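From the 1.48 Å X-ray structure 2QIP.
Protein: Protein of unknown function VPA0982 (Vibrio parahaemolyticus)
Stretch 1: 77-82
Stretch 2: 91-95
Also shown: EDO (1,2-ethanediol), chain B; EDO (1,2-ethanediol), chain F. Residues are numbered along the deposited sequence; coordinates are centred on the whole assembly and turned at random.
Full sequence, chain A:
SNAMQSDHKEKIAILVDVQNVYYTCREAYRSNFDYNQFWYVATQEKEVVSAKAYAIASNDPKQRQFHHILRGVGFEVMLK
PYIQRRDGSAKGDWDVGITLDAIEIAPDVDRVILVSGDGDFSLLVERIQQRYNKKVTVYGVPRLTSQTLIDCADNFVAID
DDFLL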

# COMPACT_ATOMS: atom_id res chain seq x y z
N VAL A 77 14.18 12.39 3.58
CA VAL A 77 13.01 12.31 4.42
C VAL A 77 11.78 12.59 3.57
O VAL A 77 11.68 13.65 2.94
N MSE A 78 10.88 11.61 3.55
CA MSE A 78 9.66 11.69 2.77
C MSE A 78 8.53 12.02 3.73
O MSE A 78 8.14 11.17 4.53
N LEU A 79 8.02 13.25 3.67
CA LEU A 79 6.92 13.64 4.57
C LEU A 79 5.58 13.35 3.88
O LEU A 79 5.41 13.63 2.69
N LYS A 80 4.64 12.79 4.64
CA LYS A 80 3.39 12.38 4.04
C LYS A 80 2.59 13.59 3.53
O LYS A 80 2.41 14.57 4.27
N PRO A 81 2.14 13.54 2.26
CA PRO A 81 1.26 14.62 1.81
C PRO A 81 -0.02 14.68 2.62
O PRO A 81 -0.53 13.65 3.05
N TYR A 82 -0.53 15.89 2.80
CA TYR A 82 -1.87 16.08 3.34
C TYR A 82 -2.91 15.21 2.62
O TYR A 82 -2.98 15.17 1.39
N LYS A 91 -4.80 8.58 10.08
CA LYS A 91 -4.14 9.51 9.14
C LYS A 91 -2.66 9.18 8.85
O LYS A 91 -2.09 9.67 7.87
N GLY A 92 -2.05 8.35 9.69
CA GLY A 92 -0.60 8.21 9.66
C GLY A 92 0.01 7.16 8.75
O GLY A 92 1.25 7.01 8.75
N ASP A 93 -0.79 6.42 7.97
CA ASP A 93 -0.17 5.28 7.28
C ASP A 93 0.50 5.44 5.90
O ASP A 93 -0.08 5.94 4.93
N TRP A 94 1.74 5.01 5.86
CA TRP A 94 2.59 5.17 4.69
C TRP A 94 2.64 3.89 3.82
O TRP A 94 3.49 3.78 2.95
N ASP A 95 1.75 2.94 4.05
CA ASP A 95 1.85 1.68 3.32
C ASP A 95 1.76 1.83 1.80
O ASP A 95 2.49 1.17 1.07

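Two residues, Lys 80 from stretch 1 and Trp 94 from stretch 2, account for most of the covered surface. Together the two stretches bury 294 Å², both sides summed. Residues 91-94 have no regular helix or strand; the carbonyls of Lys 91 and Asp 93 accept hydrogen bonds from Lys 80 NZ.

Lys 91 begins stretch 2. Its CA-to-CB bond points sideways, and its side chain makes no close contact with stretch 1. Chi1 is m, chi2 and chi3 are t, and chi4 is m. The contact with stretch 1 is made by the backbone instead: Lys 80 NZ donates a hydrogen bond to Lys 91 O at 3.1 Å. Lys 91 NZ gives a weak hydrogen bond, 3.4 Å long, to O1 of the 1,2-ethanediol of chain F. O2 of the same diol lies 2.4 Å from Tyr 82 OH, a very short hydrogen bond in which either oxygen could be the donor. That O2 lies at the edge of the Tyr 82 ring, near its plane. The diol therefore links Lys 91 and Tyr 82, which do not touch directly. It probably comes from the crystallisation liquor.

Gly 92 has no side chain. Lys 80 NZ lies 4.0 Å from Gly 92 C; it is hydrogen-bonded to the carbonyls of the residues before and after.

Asp 93 points its CA-to-CB bond away from stretch 1. Its chi1, 129°, lies between the usual wells. The carboxylate serves its own stretch: Asp 95 N donates to Asp 93 OD1 at 2.9 Å. The backbone serves the other: Lys 80 NZ donates to Asp 93 O at 2.7 Å, the shorter of its two bonds across the contact. Lys 80 can reach both carbonyls because its chain is fully extended, with all four chi angles t. Its CA-to-CB bond points sideways, but its end comes nearer.

Trp 94 is buried and stands at the N-cap position, right before a helix. Chi1 is -105°, between wells, and chi2 is 117°. Its CA-to-CB bond points sideways, yet the indole reaches stretch 1. Lys 80 CG lies over one face of the ring, and the chain runs on to place NZ at the two carbonyls. Lys 80 CB is 3.6 Å from Trp 94 NE1, which is hydrogen-bonded elsewhere in the structure. Trp 94 CZ2 is 3.4 Å from Met 78 O. The CA-to-CB bond of the selenomethionine Met 78, m at all three chi angles, points toward stretch 2 and brings Met 78 CB to 4.1 Å from Trp 94 CZ2. That of Leu 79 points away, and the residue offers only backbone, its C at the ring edge. Pro 81 CD adds an apolar contact to Trp 94 CH2 at 4.2 Å.

Asp 95, with chi1 m, lies out of reach of stretch 1. A second 1,2-ethanediol, chain B, donates from O2 to Pro 81 O at 2.7 Å.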

# COMPACT_ATOMS: atom_id res chain seq x y z
CB VAL A 77 13.11 13.27 5.63
CG1 VAL A 77 11.78 13.35 6.36
CG2 VAL A 77 14.23 12.79 6.60
CB MSE A 78 9.38 10.34 2.08
CG MSE A 78 10.55 9.81 1.26
SE MSE A 78 10.93 10.94 -0.27
CE MSE A 78 9.30 10.51 -1.25
CB LEU A 79 7.03 15.13 4.90
CG LEU A 79 8.35 15.49 5.59
CD1 LEU A 79 8.57 17.03 5.80
CD2 LEU A 79 8.49 14.72 6.93
CB LYS A 80 2.56 11.55 5.01
CG LYS A 80 1.41 10.88 4.29
CD LYS A 80 0.67 9.91 5.16
CE LYS A 80 -0.38 9.18 4.31
NZ LYS A 80 -1.27 8.39 5.17
CB PRO A 81 0.92 14.22 0.37
CG PRO A 81 1.96 13.19 -0.03
CD PRO A 81 2.39 12.53 1.22
CB TYR A 82 -2.27 17.55 3.18
CG TYR A 82 -3.74 17.79 3.47
CD1 TYR A 82 -4.23 17.69 4.77
CD2 TYR A 82 -4.64 18.10 2.44
CE1 TYR A 82 -5.59 17.90 5.05
CE2 TYR A 82 -6.00 18.32 2.70
CZ TYR A 82 -6.45 18.20 4.02
OH TYR A 82 -7.79 18.43 4.31
CB LYS A 91 -4.20 10.95 9.66
CG LYS A 91 -5.60 11.50 9.92
CD LYS A 91 -5.51 12.97 10.32
CE LYS A 91 -6.79 13.49 10.96
NZ LYS A 91 -7.92 13.62 9.99
CB ASP A 93 -0.62 3.89 7.80
CG ASP A 93 -1.08 2.92 6.73
OD1 ASP A 93 -0.68 2.97 5.56
OD2 ASP A 93 -1.87 2.03 7.13
CB TRP A 94 4.01 5.53 5.13
CG TRP A 94 4.44 6.96 4.92
CD1 TRP A 94 4.79 7.86 5.90
CD2 TRP A 94 4.63 7.63 3.68
NE1 TRP A 94 5.16 9.05 5.33
CE2 TRP A 94 5.09 8.94 3.97
CE3 TRP A 94 4.46 7.25 2.33
CZ2 TRP A 94 5.40 9.86 2.96
CZ3 TRP A 94 4.76 8.17 1.33
CH2 TRP A 94 5.22 9.46 1.65
CB ASP A 95 0.84 0.64 3.81
CG ASP A 95 1.11 0.18 5.24
OD1 ASP A 95 1.98 0.76 5.94
OD2 ASP A 95 0.44 -0.80 5.67
C1 EDO B . -2.43 13.91 7.09
O1 EDO B . -3.11 14.87 6.26
C2 EDO B . -1.21 13.37 6.36
O2 EDO B . -1.72 12.69 5.23
C1 EDO F . -9.73 16.59 7.05
O1 EDO F . -9.10 15.36 7.38
C2 EDO F . -8.78 17.71 7.47
O2 EDO F . -8.84 18.75 6.50